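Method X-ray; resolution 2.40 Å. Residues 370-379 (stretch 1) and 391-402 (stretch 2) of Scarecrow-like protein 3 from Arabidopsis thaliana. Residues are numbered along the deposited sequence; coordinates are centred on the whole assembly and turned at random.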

ATOM      1  N   THR A 370     -25.874   5.805  -9.072  1.00 86.42           N
ATOM      2  CA  THR A 370     -25.785   4.385  -8.746  1.00 84.87           C
ATOM      3  C   THR A 370     -25.100   4.171  -7.403  1.00 87.73           C
ATOM      4  O   THR A 370     -25.632   3.481  -6.524  1.00 94.80           O
ATOM      5  CB  THR A 370     -25.039   3.633  -9.852  1.00 89.77           C
ATOM      6  OG1 THR A 370     -25.749   3.764 -11.090  1.00 90.83           O
ATOM      7  CG2 THR A 370     -24.913   2.157  -9.500  1.00 78.28           C
ATOM      8  N   TYR A 371     -23.920   4.763  -7.220  1.00 87.59           N
ATOM      9  CA  TYR A 371     -23.163   4.530  -5.998  1.00 79.78           C
ATOM     10  C   TYR A 371     -23.700   5.319  -4.812  1.00 83.07           C
ATOM     11  O   TYR A 371     -23.407   4.957  -3.668  1.00 86.01           O
ATOM     12  CB  TYR A 371     -21.685   4.842  -6.234  1.00 74.10           C
ATOM     13  CG  TYR A 371     -21.032   3.827  -7.141  1.00 76.72           C
ATOM     14  CD1 TYR A 371     -20.550   2.626  -6.636  1.00 85.01           C
ATOM     15  CD2 TYR A 371     -20.930   4.050  -8.507  1.00 81.59           C
ATOM     16  CE1 TYR A 371     -19.967   1.685  -7.464  1.00 80.47           C
ATOM     17  CE2 TYR A 371     -20.349   3.116  -9.342  1.00 77.78           C
ATOM     18  CZ  TYR A 371     -19.870   1.935  -8.815  1.00 84.04           C
ATOM     19  OH  TYR A 371     -19.290   1.002  -9.645  1.00 80.90           O
ATOM     20  N   ALA A 372     -24.483   6.374  -5.050  1.00 80.11           N
ATOM     21  CA  ALA A 372     -25.206   6.999  -3.948  1.00 83.47           C
ATOM     22  C   ALA A 372     -26.192   6.018  -3.333  1.00 86.61           C
ATOM     23  O   ALA A 372     -26.377   5.992  -2.111  1.00 89.15           O
ATOM     24  CB  ALA A 372     -25.930   8.258  -4.424  1.00 70.16           C
ATOM     25  N   ALA A 373     -26.829   5.198  -4.169  1.00 76.63           N
ATOM     26  CA  ALA A 373     -27.724   4.165  -3.662  1.00 82.79           C
ATOM     27  C   ALA A 373     -26.949   3.084  -2.919  1.00 86.71           C
ATOM     28  O   ALA A 373     -27.329   2.682  -1.814  1.00 83.21           O
ATOM     29  CB  ALA A 373     -28.530   3.560  -4.814  1.00 76.53           C
ATOM     30  N   LEU A 374     -25.850   2.603  -3.511  1.00 79.46           N
ATOM     31  CA  LEU A 374     -25.053   1.564  -2.864  1.00 77.89           C
ATOM     32  C   LEU A 374     -24.467   2.053  -1.545  1.00 86.63           C
ATOM     33  O   LEU A 374     -24.498   1.336  -0.540  1.00 85.65           O
ATOM     34  CB  LEU A 374     -23.947   1.090  -3.805  1.00 84.48           C
ATOM     35  CG  LEU A 374     -24.399   0.172  -4.941  1.00 91.97           C
ATOM     36  CD1 LEU A 374     -23.318   0.055  -6.001  1.00 80.71           C
ATOM     37  CD2 LEU A 374     -24.767  -1.200  -4.393  1.00 81.93           C
ATOM     38  N   PHE A 375     -23.932   3.277  -1.528  1.00 86.76           N
ATOM     39  CA  PHE A 375     -23.464   3.862  -0.276  1.00 77.71           C
ATOM     40  C   PHE A 375     -24.607   4.147   0.687  1.00 88.77           C
ATOM     41  O   PHE A 375     -24.365   4.300   1.889  1.00 97.46           O
ATOM     42  CB  PHE A 375     -22.685   5.149  -0.550  1.00 79.05           C
ATOM     43  CG  PHE A 375     -21.246   4.925  -0.924  1.00 77.40           C
ATOM     44  CD1 PHE A 375     -20.912   4.246  -2.086  1.00 75.42           C
ATOM     45  CD2 PHE A 375     -20.225   5.408  -0.121  1.00 77.34           C
ATOM     46  CE1 PHE A 375     -19.589   4.046  -2.434  1.00 69.64           C
ATOM     47  CE2 PHE A 375     -18.901   5.210  -0.462  1.00 75.34           C
ATOM     48  CZ  PHE A 375     -18.583   4.529  -1.621  1.00 76.00           C
ATOM     49  N   ASP A 376     -25.844   4.227   0.191  1.00100.06           N
ATOM     50  CA  ASP A 376     -26.974   4.509   1.069  1.00 95.31           C
ATOM     51  C   ASP A 376     -27.351   3.282   1.891  1.00 98.50           C
ATOM     52  O   ASP A 376     -27.709   3.408   3.068  1.00 97.62           O
ATOM     53  CB  ASP A 376     -28.167   5.000   0.246  1.00105.23           C
ATOM     54  CG  ASP A 376     -29.129   5.849   1.056  1.00127.12           C
ATOM     55  OD1 ASP A 376     -29.399   5.509   2.226  1.00134.21           O
ATOM     56  OD2 ASP A 376     -29.621   6.862   0.515  1.00137.72           O
ATOM     57  N   CYS A 377     -27.279   2.089   1.290  1.00 83.33           N
ATOM     58  CA  CYS A 377     -27.555   0.861   2.032  1.00 93.57           C
ATOM     59  C   CYS A 377     -26.679   0.766   3.273  1.00 86.77           C
ATOM     60  O   CYS A 377     -27.173   0.560   4.387  1.00 99.56           O
ATOM     61  CB  CYS A 377     -27.331  -0.366   1.143  1.00 84.73           C
ATOM     62  SG  CYS A 377     -27.867  -0.211  -0.568  1.00126.08           S
ATOM     63  N   LEU A 378     -25.365   0.923   3.093  1.00 71.58           N
ATOM     64  CA  LEU A 378     -24.440   0.806   4.214  1.00 79.80           C
ATOM     65  C   LEU A 378     -24.727   1.851   5.283  1.00 84.76           C
ATOM     66  O   LEU A 378     -24.585   1.580   6.481  1.00 93.25           O
ATOM     67  CB  LEU A 378     -23.001   0.927   3.716  1.00 83.77           C
ATOM     68  CG  LEU A 378     -22.526  -0.231   2.840  1.00 77.95           C
ATOM     69  CD1 LEU A 378     -21.197   0.091   2.182  1.00 78.44           C
ATOM     70  CD2 LEU A 378     -22.418  -1.498   3.672  1.00 79.80           C
ATOM     71  N   GLU A 379     -25.142   3.052   4.870  1.00 88.94           N
ATOM     72  CA  GLU A 379     -25.411   4.110   5.840  1.00 85.42           C
ATOM     73  C   GLU A 379     -26.611   3.771   6.715  1.00 84.85           C
ATOM     74  O   GLU A 379     -26.602   4.044   7.920  1.00 78.24           O
ATOM     75  CB  GLU A 379     -25.628   5.440   5.117  1.00 88.23           C
ATOM     76  CG  GLU A 379     -25.987   6.604   6.030  1.00 88.00           C
ATOM     77  CD  GLU A 379     -24.884   6.948   7.016  1.00 95.80           C
ATOM     78  OE1 GLU A 379     -25.197   7.505   8.089  1.00 97.84           O
ATOM     79  OE2 GLU A 379     -23.704   6.664   6.720  1.00100.13           O
ATOM     80  N   LYS A 391     -13.804  -0.879   4.178  1.00 69.54           N
ATOM     81  CA  LYS A 391     -13.137  -1.782   3.242  1.00 73.47           C
ATOM     82  C   LYS A 391     -13.963  -1.968   1.975  1.00 77.68           C
ATOM     83  O   LYS A 391     -13.440  -1.877   0.859  1.00 83.26           O
ATOM     84  CB  LYS A 391     -12.873  -3.135   3.902  1.00 78.60           C
ATOM     85  CG  LYS A 391     -11.697  -3.163   4.858  1.00 98.67           C
ATOM     86  CD  LYS A 391     -11.017  -4.525   4.827  1.00105.08           C
ATOM     87  CE  LYS A 391     -10.332  -4.838   6.145  1.00109.05           C
ATOM     88  NZ  LYS A 391     -11.324  -5.014   7.240  1.00115.34           N
ATOM     89  N   VAL A 392     -15.261  -2.235   2.132  1.00 71.71           N
ATOM     90  CA  VAL A 392     -16.131  -2.406   0.970  1.00 74.89           C
ATOM     91  C   VAL A 392     -16.213  -1.109   0.177  1.00 81.83           C
ATOM     92  O   VAL A 392     -16.091  -1.102  -1.055  1.00 80.92           O
ATOM     93  CB  VAL A 392     -17.523  -2.892   1.411  1.00 78.39           C
ATOM     94  CG1 VAL A 392     -18.509  -2.812   0.256  1.00 74.83           C
ATOM     95  CG2 VAL A 392     -17.442  -4.312   1.951  1.00 78.22           C
ATOM     96  N   GLU A 393     -16.406   0.013   0.874  1.00 80.37           N
ATOM     97  CA  GLU A 393     -16.554   1.294   0.190  1.00 80.56           C
ATOM     98  C   GLU A 393     -15.289   1.670  -0.572  1.00 78.96           C
ATOM     99  O   GLU A 393     -15.363   2.243  -1.664  1.00 89.80           O
ATOM    100  CB  GLU A 393     -16.929   2.383   1.196  1.00 78.48           C
ATOM    101  CG  GLU A 393     -18.370   2.297   1.680  1.00 80.84           C
ATOM    102  CD  GLU A 393     -18.650   3.210   2.859  1.00 94.28           C
ATOM    103  OE1 GLU A 393     -17.680   3.696   3.482  1.00 95.14           O
ATOM    104  OE2 GLU A 393     -19.839   3.440   3.165  1.00 93.70           O
ATOM    105  N   LYS A 394     -14.118   1.345  -0.022  1.00 82.43           N
ATOM    106  CA  LYS A 394     -12.856   1.694  -0.670  1.00 85.63           C
ATOM    107  C   LYS A 394     -12.407   0.636  -1.676  1.00 79.09           C
ATOM    108  O   LYS A 394     -12.229   0.934  -2.862  1.00 82.06           O
ATOM    109  CB  LYS A 394     -11.782   1.892   0.354  1.00 87.60           C
ATOM    110  CG  LYS A 394     -10.415   1.624  -0.185  1.00 88.68           C
ATOM    111  CD  LYS A 394      -9.408   2.633   0.279  1.00 92.48           C
ATOM    112  CE  LYS A 394      -8.616   3.140  -0.901  1.00102.25           C
ATOM    113  NZ  LYS A 394      -7.290   3.635  -0.492  1.00113.81           N
ATOM    114  N   MET A 395     -12.208  -0.601  -1.215  1.00 79.38           N
ATOM    115  CA  MET A 395     -11.572  -1.614  -2.052  1.00 79.23           C
ATOM    116  C   MET A 395     -12.465  -2.096  -3.187  1.00 82.73           C
ATOM    117  O   MET A 395     -11.949  -2.646  -4.165  1.00 92.06           O
ATOM    118  CB  MET A 395     -11.134  -2.806  -1.199  1.00 83.88           C
ATOM    119  CG  MET A 395     -10.117  -2.458  -0.127  1.00 91.01           C
ATOM    120  SD  MET A 395      -9.382  -3.910   0.647  1.00107.49           S
ATOM    121  CE  MET A 395      -8.239  -3.128   1.786  1.00120.96           C
ATOM    122  N   LEU A 396     -13.780  -1.906  -3.089  1.00 84.49           N
ATOM    123  CA  LEU A 396     -14.705  -2.353  -4.126  1.00 75.60           C
ATOM    124  C   LEU A 396     -15.301  -1.169  -4.879  1.00 77.98           C
ATOM    125  O   LEU A 396     -14.938  -0.930  -6.033  1.00 83.68           O
ATOM    126  CB  LEU A 396     -15.804  -3.229  -3.521  1.00 76.91           C
ATOM    127  CG  LEU A 396     -15.350  -4.607  -3.037  1.00 91.73           C
ATOM    128  CD1 LEU A 396     -16.528  -5.417  -2.518  1.00 99.71           C
ATOM    129  CD2 LEU A 396     -14.629  -5.355  -4.148  1.00 98.74           C
ATOM    130  N   PHE A 397     -16.214  -0.417  -4.258  1.00 80.82           N
ATOM    131  CA  PHE A 397     -16.856   0.692  -4.955  1.00 71.87           C
ATOM    132  C   PHE A 397     -15.845   1.765  -5.334  1.00 77.15           C
ATOM    133  O   PHE A 397     -15.929   2.351  -6.419  1.00 82.30           O
ATOM    134  CB  PHE A 397     -17.965   1.287  -4.088  1.00 76.70           C
ATOM    135  CG  PHE A 397     -18.984   0.283  -3.629  1.00 80.92           C
ATOM    136  CD1 PHE A 397     -19.314  -0.805  -4.421  1.00 72.95           C
ATOM    137  CD2 PHE A 397     -19.608   0.425  -2.400  1.00 81.56           C
ATOM    138  CE1 PHE A 397     -20.250  -1.729  -3.997  1.00 77.70           C
ATOM    139  CE2 PHE A 397     -20.543  -0.496  -1.971  1.00 74.38           C
ATOM    140  CZ  PHE A 397     -20.864  -1.574  -2.771  1.00 79.66           C
ATOM    141  N   GLY A 398     -14.880   2.034  -4.453  1.00 71.12           N
ATOM    142  CA  GLY A 398     -13.866   3.027  -4.766  1.00 69.57           C
ATOM    143  C   GLY A 398     -13.035   2.650  -5.977  1.00 77.67           C
ATOM    144  O   GLY A 398     -12.714   3.500  -6.810  1.00 82.46           O
ATOM    145  N   GLU A 399     -12.679   1.367  -6.094  1.00 81.92           N
ATOM    146  CA  GLU A 399     -11.916   0.923  -7.254  1.00 81.23           C
ATOM    147  C   GLU A 399     -12.750   0.996  -8.526  1.00 84.07           C
ATOM    148  O   GLU A 399     -12.244   1.384  -9.585  1.00 89.50           O
ATOM    149  CB  GLU A 399     -11.397  -0.497  -7.031  1.00 87.28           C
ATOM    150  CG  GLU A 399     -10.175  -0.556  -6.139  1.00 99.10           C
ATOM    151  CD  GLU A 399      -9.030   0.279  -6.680  1.00112.34           C
ATOM    152  OE1 GLU A 399      -8.768   0.209  -7.901  1.00120.24           O
ATOM    153  OE2 GLU A 399      -8.404   1.014  -5.890  1.00116.00           O
ATOM    154  N   GLU A 400     -14.029   0.629  -8.441  1.00 75.51           N
ATOM    155  CA  GLU A 400     -14.898   0.725  -9.607  1.00 78.89           C
ATOM    156  C   GLU A 400     -15.128   2.178 -10.001  1.00 85.02           C
ATOM    157  O   GLU A 400     -15.064   2.521 -11.187  1.00 85.19           O
ATOM    158  CB  GLU A 400     -16.223   0.018  -9.329  1.00 80.44           C
ATOM    159  CG  GLU A 400     -16.074  -1.469  -9.036  1.00 92.34           C
ATOM    160  CD  GLU A 400     -17.385  -2.125  -8.651  1.00 96.76           C
ATOM    161  OE1 GLU A 400     -18.398  -1.404  -8.526  1.00 93.21           O
ATOM    162  OE2 GLU A 400     -17.402  -3.360  -8.472  1.00 93.77           O
ATOM    163  N   ILE A 401     -15.386   3.046  -9.020  1.00 81.41           N
ATOM    164  CA  ILE A 401     -15.554   4.471  -9.304  1.00 75.98           C
ATOM    165  C   ILE A 401     -14.293   5.034  -9.946  1.00 82.04           C
ATOM    166  O   ILE A 401     -14.351   5.744 -10.958  1.00 76.73           O
ATOM    167  CB  ILE A 401     -15.923   5.233  -8.018  1.00 83.51           C
ATOM    168  CG1 ILE A 401     -17.353   4.899  -7.588  1.00 89.61           C
ATOM    169  CG2 ILE A 401     -15.754   6.732  -8.213  1.00 78.13           C
ATOM    170  CD1 ILE A 401     -17.697   5.383  -6.196  1.00 90.51           C
ATOM    171  N   LYS A 402     -13.131   4.714  -9.370  1.00 82.85           N
ATOM    172  CA  LYS A 402     -11.866   5.196  -9.915  1.00 82.74           C
ATOM    173  C   LYS A 402     -11.654   4.714 -11.344  1.00 84.69           C
ATOM    174  O   LYS A 402     -11.186   5.472 -12.202  1.00 90.36           O
ATOM    175  CB  LYS A 402     -10.712   4.747  -9.017  1.00 85.04           C
ATOM    176  CG  LYS A 402      -9.327   5.014  -9.578  1.00 93.45           C
ATOM    177  CD  LYS A 402      -8.254   4.711  -8.541  1.00106.37           C
ATOM    178  CE  LYS A 402      -7.259   3.677  -9.045  1.00116.00           C
ATOM    179  NZ  LYS A 402      -6.192   3.405  -8.039  1.00118.12           N
TER

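How does Phe 397 fit against a helix running the opposite way? The two helices are nearly antiparallel, at 158°, and their axes stay 11.3 Å apart at closest approach, a spacing that leaves room for large side chains. Phe 397 points toward the other helix with chi1 at -55° (m), and its ring enters a hole formed by Tyr 371, Leu 374, Phe 375 and Leu 378. Leu 374 CD1 lies over one face of the ring, 4.1 Å from Phe 397 CE1, while Leu 378 CD1 sits at its edge, 4.2 Å from Phe 397 CE2. Both leucines adopt the mt rotamer, which carries each CD1 to the phenylalanine.

Why does Tyr 371 reach so far along the partner helix? Its CA-to-CB bond points toward that helix, and chi1 of -70° (m) with chi2 of -84° sends the ring across the gap. Ile 401, also mt, places CG1 over the ring face, 3.7 Å from the centroid and only 8° off the normal, so this is a well-centred CH-pi contact. Near the plane of the ring, the hydroxyl meets a carboxylate: Tyr 371 OH donates a hydrogen bond to Glu 400 OE1 at 2.8 Å. The extended chi2 of Glu 400, 175° (t), helps bring its acid group to the phenol. This is the one hydrogen bond between the stretches, and it ties down the end of a ring otherwise held by carbon contacts.

What brings Phe 375 into the contact when its CA-to-CB bond points sideways? With chi1 at -83° (m), the end of the side chain comes nearer the partner than its base does. Phe 375 CE1 packs 3.6 Å from Phe 397 CB; the two rings are oblique, their centroids 5.7 Å apart and their planes at 47°. The methylene of Glu 393 makes an off-centre CH-pi contact, with CG 4.1 Å from the centroid of the Phe 375 ring.

How can an acidic residue such as Glu 393 lie in so apolar a contact? Its side chain, m at chi1 and t at chi2, offers its aliphatic part to the neighbouring helix: Glu 393 CG lies 3.6 Å from Leu 378 CD1 as well as close to Phe 375. The carboxylate oxygens are hydrogen-bonded outside these two stretches, so the buried acid keeps polar partners while its methylene packs against hydrocarbon.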